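Side-chain contacts in transcriptional regulator nlh2 (Aquifex aeolicus, PDB 4G3V), which probably regulates sigma54-dependent transcription in Aquifex aeolicus, its GAF domain acting as the regulatory module, here captured in an inactive state: residues 17-22 / 30-35; 45-50 / 158-163. All blocks are in the same frame, centred on the assembly; numbering follows the deposited sequence.

In the fold
Both contacts are buried and apolar across their segments, with no hydrogen bond from one side to the other, yet they belong to different layers of the GAF domain. Contact 1 joins two helices, 4-19 and 25-40, its centre about 14 Å from that of the chain; contact 2, centred about 10 Å from it, sets helix 139-162 against strand 44-51 of the antiparallel sheet. Aliphatic branches and a glutamate's methylenes do the work in the first, the end of an aromatic ring against two isoleucines of one strand in the second. Their centres lie about 11 Å apart, and Leu19 packs on Phe159, so the two contacts touch directly through helix 139-162. Each also reaches the second subunit.

Contact 1: 17-22 / 30-35; sequences KILTGD and KEVLKV
Ile18 of helix 4-19 lays its long branch across the side chain of Glu31 on helix 25-40, the two crossing at about a right angle. Ile18 CD1 comes to 3.5 Å from Glu31 CG, the shortest approach between the segments, and Ile18 CG1 lies 4.0 Å from that same CG. Glu31 thus offers aliphatic carbons to the interface rather than its charge. From there the branch continues toward Val35, tip to tip, with Ile18 CD1 4.1 Å from Val35 CG1. The torsion explains the reach: chi1 of -68° sets CG1 of Ile18 anti to the carbonyl carbon, and CD1 extends from it toward helix 25-40. Beside this, Leu19 and Val32 cross at nearly a right angle, Leu19 CD2 standing 3.8 Å from Val32 CG2.

This is plain packing between consecutive helices joined by a short connection, on the helical side of a GAF domain. The pair Leu19 and Val32 faces inward: Leu19 also touches Leu156 and Phe159, and Val32 touches Ile152, all on helix 139-162. Leu19 and Thr20 further pack on Met158 of the second subunit, which places this helix end at the dimer interface.

The opposite end of Glu31 marks the looser side. With CG anti to the backbone N (chi1 -171°) and the chain bent at chi2, the partly exposed glutamate turns its carboxylate to exposed Lys34, one turn on in its own helix. In one of the two conformers of Lys34, NZ forms a salt bridge with Glu31 OE1 at 3.2 Å, entering on the syn side, 19° out of the carboxylate plane.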
loop_
_atom_site.group_PDB
_atom_site.type_symbol
_atom_site.label_atom_id
_atom_site.label_comp_id
_atom_site.label_asym_id
_atom_site.label_seq_id
_atom_site.Cartn_x
_atom_site.Cartn_y
_atom_site.Cartn_z
ATOM N N LYS A 17 5.037 4.161 8.782
ATOM C CA LYS A 17 5.842 4.498 9.954
ATOM C C LYS A 17 4.959 4.727 11.186
ATOM O O LYS A 17 5.244 4.207 12.264
ATOM C CB LYS A 17 6.675 5.739 9.665
ATOM C CG LYS A 17 7.584 6.153 10.806
ATOM C CD LYS A 17 8.513 7.304 10.382
ATOM C CE LYS A 17 9.367 7.782 11.542
ATOM N NZ LYS A 17 10.196 8.980 11.190
ATOM N N ILE A 18 3.885 5.496 11.025
ATOM C CA ILE A 18 2.938 5.731 12.118
ATOM C C ILE A 18 2.299 4.424 12.596
ATOM O O ILE A 18 2.255 4.137 13.800
ATOM C CB ILE A 18 1.829 6.688 11.673
ATOM C CG1 ILE A 18 2.395 8.089 11.433
ATOM C CG2 ILE A 18 0.697 6.734 12.696
ATOM C CD1 ILE A 18 1.502 8.948 10.567
ATOM N N LEU A 19 1.812 3.630 11.646
ATOM C CA LEU A 19 1.064 2.429 11.979
ATOM C C LEU A 19 1.923 1.262 12.491
ATOM O O LEU A 19 1.389 0.302 13.051
ATOM C CB LEU A 19 0.232 1.986 10.781
ATOM C CG LEU A 19 -0.820 2.996 10.313
ATOM C CD1 LEU A 19 -1.568 2.436 9.110
ATOM C CD2 LEU A 19 -1.788 3.349 11.442
ATOM N N THR A 20 3.233 1.340 12.303
ATOM C CA THR A 20 4.140 0.350 12.888
ATOM C C THR A 20 4.805 0.857 14.178
ATOM O O THR A 20 5.715 0.221 14.711
ATOM C CB THR A 20 5.223 -0.110 11.892
ATOM O OG1 THR A 20 5.963 1.019 11.384
ATOM C CG2 THR A 20 4.574 -0.873 10.736
ATOM N N GLY A 21 4.333 2.002 14.662
ATOM C CA GLY A 21 4.779 2.574 15.909
ATOM C C GLY A 21 3.970 2.062 17.089
ATOM O O GLY A 21 3.427 0.953 17.074
ATOM N N ASP A 22 3.891 2.879 18.124
ATOM C CA ASP A 22 3.357 2.429 19.398
ATOM C C ASP A 22 2.298 3.384 19.917
ATOM O O ASP A 22 1.995 3.388 21.110
ATOM C CB ASP A 22 4.493 2.311 20.410
ATOM C CG ASP A 22 5.484 1.250 20.028
ATOM O OD1 ASP A 22 5.098 0.073 20.047
ATOM O OD2 ASP A 22 6.635 1.582 19.685
ATOM N N LYS A 30 -6.134 8.862 13.933
ATOM C CA LYS A 30 -6.188 10.304 13.804
ATOM C C LYS A 30 -4.956 10.827 13.072
ATOM O O LYS A 30 -5.075 11.715 12.240
ATOM C CB LYS A 30 -6.305 10.967 15.184
ATOM C CG LYS A 30 -6.457 12.457 15.123
ATOM C CD LYS A 30 -7.832 12.846 14.568
ATOM C CE LYS A 30 -8.044 14.351 14.617
ATOM N NZ LYS A 30 -9.479 14.694 14.650
ATOM N N GLU A 31 -3.776 10.289 13.385
ATOM C CA GLU A 31 -2.544 10.791 12.781
ATOM C C GLU A 31 -2.525 10.461 11.282
ATOM O O GLU A 31 -2.039 11.249 10.474
ATOM C CB GLU A 31 -1.316 10.226 13.487
ATOM C CG GLU A 31 -0.000 10.863 13.074
ATOM C CD GLU A 31 0.198 12.279 13.590
ATOM O OE1 GLU A 31 -0.653 12.804 14.348
ATOM O OE2 GLU A 31 1.237 12.868 13.228
ATOM N N VAL A 32 -3.067 9.308 10.901
ATOM C CA VAL A 32 -3.221 9.001 9.477
ATOM C C VAL A 32 -4.056 10.079 8.759
ATOM O O VAL A 32 -3.672 10.579 7.691
ATOM C CB VAL A 32 -3.855 7.614 9.272
ATOM C CG1 VAL A 32 -4.228 7.379 7.788
ATOM C CG2 VAL A 32 -2.915 6.544 9.754
ATOM N N LEU A 33 -5.190 10.456 9.338
ATOM C CA LEU A 33 -6.037 11.461 8.708
ATOM C C LEU A 33 -5.350 12.822 8.677
ATOM O O LEU A 33 -5.517 13.590 7.724
ATOM C CB LEU A 33 -7.392 11.551 9.415
ATOM C CG LEU A 33 -8.206 10.243 9.400
ATOM C CD1 LEU A 33 -9.594 10.419 10.022
ATOM C CD2 LEU A 33 -8.332 9.702 7.993
ATOM N N LYS A 34 -4.571 13.121 9.711
ATOM C CA LYS A 34 -3.838 14.373 9.761
ATOM C C LYS A 34 -2.807 14.451 8.636
ATOM O O LYS A 34 -2.647 15.497 8.001
ATOM C CB LYS A 34 -3.149 14.533 11.118
ATOM C CG LYS A 34 -2.431 15.850 11.297
ATOM C CD LYS A 34 -1.692 15.891 12.631
ATOM C CE LYS A 34 -2.630 15.701 13.806
ATOM N NZ LYS A 34 -1.894 15.675 15.099
ATOM N N VAL A 35 -2.109 13.350 8.376
ATOM C CA VAL A 35 -1.122 13.382 7.296
ATOM C C VAL A 35 -1.804 13.378 5.917
ATOM O O VAL A 35 -1.272 13.936 4.959
ATOM C CB VAL A 35 0.008 12.304 7.427
ATOM C CG1 VAL A 35 0.798 12.518 8.724
ATOM C CG2 VAL A 35 -0.523 10.920 7.380
#

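Contact 2: 45-50 / 158-163; sequences SFIAIR and MFFKLR
Phe160 sends its ring from helix 139-162 to strand 44-51, where Ile49 and Ile47 meet its far end. Followed outward, Ile49 begins with a CB directed at the helix and then divides into two branches. Ile49 CG2, anti to the backbone N, comes 4.2 Å from Phe160 CE2. Ile49 CG1, anti to the carbonyl carbon (chi1 -61°), makes the closest approach, 3.6 Å to Phe160 CZ, and lies 3.9 Å from Phe160 CE2 as well. At the tip, CD1 of Ile49 is also 3.9 Å from Phe160 CZ, so all three outer carbons gather about the CE2 and CZ atoms, with CG1 placed obliquely to the ring. Ile47, two residues back and therefore on the same side of the strand, approaches differently: its CG2 sits at the ring edge, near the ring plane, 4.4 Å from Phe160 CZ. Replacing Ile49 with an alanine would probably open a gap beside CE2 and CZ, leaving the ring end less firmly held and freer to shift.

Strand 113-122, beyond 125-135 in the sheet, adds to this apolar setting: Phe160 also touches its Ile120 and Val122, while Ile49 packs on Phe25 of helix 25-40. Such packing of the C-terminal helix over one face of a central antiparallel sheet is characteristic of the GAF fold.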
loop_
_atom_site.group_PDB
_atom_site.type_symbol
_atom_site.label_atom_id
_atom_site.label_comp_id
_atom_site.label_asym_id
_atom_site.label_seq_id
_atom_site.Cartn_x
_atom_site.Cartn_y
_atom_site.Cartn_z
ATOM N N SER A 45 -12.501 13.846 6.410
ATOM C CA SER A 45 -12.305 12.408 6.293
ATOM C C SER A 45 -12.722 11.703 7.556
ATOM O O SER A 45 -12.808 12.318 8.621
ATOM C CB SER A 45 -10.825 12.087 6.029
ATOM O OG SER A 45 -10.018 12.532 7.107
ATOM N N PHE A 46 -12.967 10.402 7.441
ATOM C CA PHE A 46 -13.208 9.588 8.610
ATOM C C PHE A 46 -12.829 8.144 8.341
ATOM O O PHE A 46 -12.730 7.725 7.198
ATOM C CB PHE A 46 -14.664 9.718 9.107
ATOM C CG PHE A 46 -15.710 9.147 8.173
ATOM C CD1 PHE A 46 -15.935 7.782 8.104
ATOM C CD2 PHE A 46 -16.490 9.990 7.402
ATOM C CE1 PHE A 46 -16.916 7.257 7.242
ATOM C CE2 PHE A 46 -17.472 9.488 6.549
ATOM C CZ PHE A 46 -17.689 8.123 6.470
ATOM N N ILE A 47 -12.559 7.421 9.422
ATOM C CA ILE A 47 -12.333 5.992 9.380
ATOM C C ILE A 47 -13.422 5.395 10.254
ATOM O O ILE A 47 -13.561 5.772 11.418
ATOM C CB ILE A 47 -10.926 5.630 9.892
ATOM C CG1 ILE A 47 -9.880 6.185 8.929
ATOM C CG2 ILE A 47 -10.774 4.133 10.045
ATOM C CD1 ILE A 47 -8.444 6.200 9.457
ATOM N N ALA A 48 -14.232 4.516 9.664
ATOM C CA ALA A 48 -15.314 3.853 10.381
ATOM C C ALA A 48 -14.974 2.380 10.563
ATOM O O ALA A 48 -14.384 1.749 9.681
ATOM C CB ALA A 48 -16.607 3.996 9.633
ATOM N N ILE A 49 -15.342 1.840 11.719
ATOM C CA ILE A 49 -14.973 0.485 12.064
ATOM C C ILE A 49 -16.203 -0.351 12.358
ATOM O O ILE A 49 -17.192 0.146 12.903
ATOM C CB ILE A 49 -14.049 0.488 13.286
ATOM C CG1 ILE A 49 -12.782 1.264 12.939
ATOM C CG2 ILE A 49 -13.724 -0.931 13.708
ATOM C CD1 ILE A 49 -11.866 1.535 14.118
ATOM N N ARG A 50 -16.119 -1.626 11.997
ATOM C CA ARG A 50 -17.218 -2.569 12.175
ATOM C C ARG A 50 -17.373 -2.981 13.627
ATOM O O ARG A 50 -16.435 -3.474 14.245
ATOM C CB ARG A 50 -16.959 -3.809 11.341
ATOM C CG ARG A 50 -18.111 -4.781 11.274
ATOM C CD ARG A 50 -17.805 -5.790 10.182
ATOM N NE ARG A 50 -18.934 -6.630 9.814
ATOM C CZ ARG A 50 -19.017 -7.287 8.658
ATOM N NH1 ARG A 50 -18.041 -7.187 7.759
ATOM N NH2 ARG A 50 -20.077 -8.037 8.385
ATOM N N MET A 158 -3.952 -3.948 7.633
ATOM C CA MET A 158 -2.808 -4.537 8.324
ATOM C C MET A 158 -2.799 -4.067 9.775
ATOM O O MET A 158 -2.570 -4.844 10.693
ATOM C CB MET A 158 -1.490 -4.130 7.661
ATOM C CG MET A 158 -1.281 -4.633 6.234
ATOM S SD MET A 158 -1.027 -6.404 6.095
ATOM C CE MET A 158 0.394 -6.668 7.145
ATOM N N PHE A 159 -3.055 -2.774 9.962
ATOM C CA PHE A 159 -3.055 -2.179 11.298
ATOM C C PHE A 159 -4.144 -2.796 12.182
ATOM O O PHE A 159 -3.912 -3.069 13.370
ATOM C CB PHE A 159 -3.265 -0.676 11.217
ATOM C CG PHE A 159 -3.119 0.037 12.544
ATOM C CD1 PHE A 159 -1.903 0.076 13.188
ATOM C CD2 PHE A 159 -4.205 0.664 13.134
ATOM C CE1 PHE A 159 -1.768 0.736 14.406
ATOM C CE2 PHE A 159 -4.085 1.327 14.334
ATOM C CZ PHE A 159 -2.863 1.365 14.976
ATOM N N PHE A 160 -5.333 -2.996 11.618
ATOM C CA PHE A 160 -6.419 -3.632 12.370
ATOM C C PHE A 160 -6.018 -5.041 12.846
ATOM O O PHE A 160 -6.339 -5.458 13.976
ATOM C CB PHE A 160 -7.701 -3.730 11.530
ATOM C CG PHE A 160 -8.473 -2.430 11.396
ATOM C CD1 PHE A 160 -7.853 -1.193 11.507
ATOM C CD2 PHE A 160 -9.836 -2.458 11.138
ATOM C CE1 PHE A 160 -8.581 -0.011 11.369
ATOM C CE2 PHE A 160 -10.567 -1.288 10.988
ATOM C CZ PHE A 160 -9.944 -0.065 11.101
ATOM N N LYS A 161 -5.322 -5.776 11.985
ATOM C CA LYS A 161 -4.807 -7.102 12.338
ATOM C C LYS A 161 -3.745 -6.983 13.439
ATOM O O LYS A 161 -3.745 -7.747 14.411
ATOM C CB LYS A 161 -4.214 -7.771 11.092
ATOM C CG LYS A 161 -3.624 -9.168 11.319
ATOM C CD LYS A 161 -4.679 -10.197 11.666
ATOM C CE LYS A 161 -4.047 -11.558 11.938
ATOM N NZ LYS A 161 -5.055 -12.625 12.079
ATOM N N LEU A 162 -2.855 -6.004 13.288
ATOM C CA LEU A 162 -1.797 -5.765 14.256
ATOM C C LEU A 162 -2.365 -5.551 15.658
ATOM O O LEU A 162 -1.835 -6.070 16.644
ATOM C CB LEU A 162 -0.987 -4.544 13.833
ATOM C CG LEU A 162 0.243 -4.194 14.660
ATOM C CD1 LEU A 162 1.174 -5.380 14.769
ATOM C CD2 LEU A 162 0.954 -3.013 14.030
ATOM N N ARG A 163 -3.442 -4.785 15.732
ATOM C CA ARG A 163 -4.004 -4.378 17.013
ATOM C C ARG A 163 -5.191 -5.238 17.440
ATOM O O ARG A 163 -5.902 -4.899 18.385
ATOM C CB ARG A 163 -4.394 -2.909 16.941
ATOM C CG ARG A 163 -3.207 -2.005 16.615
ATOM C CD ARG A 163 -2.114 -2.116 17.690
ATOM N NE ARG A 163 -1.046 -1.155 17.483
ATOM C CZ ARG A 163 -1.027 0.076 17.982
ATOM N NH1 ARG A 163 -2.019 0.521 18.747
ATOM N NH2 ARG A 163 -0.006 0.865 17.706
#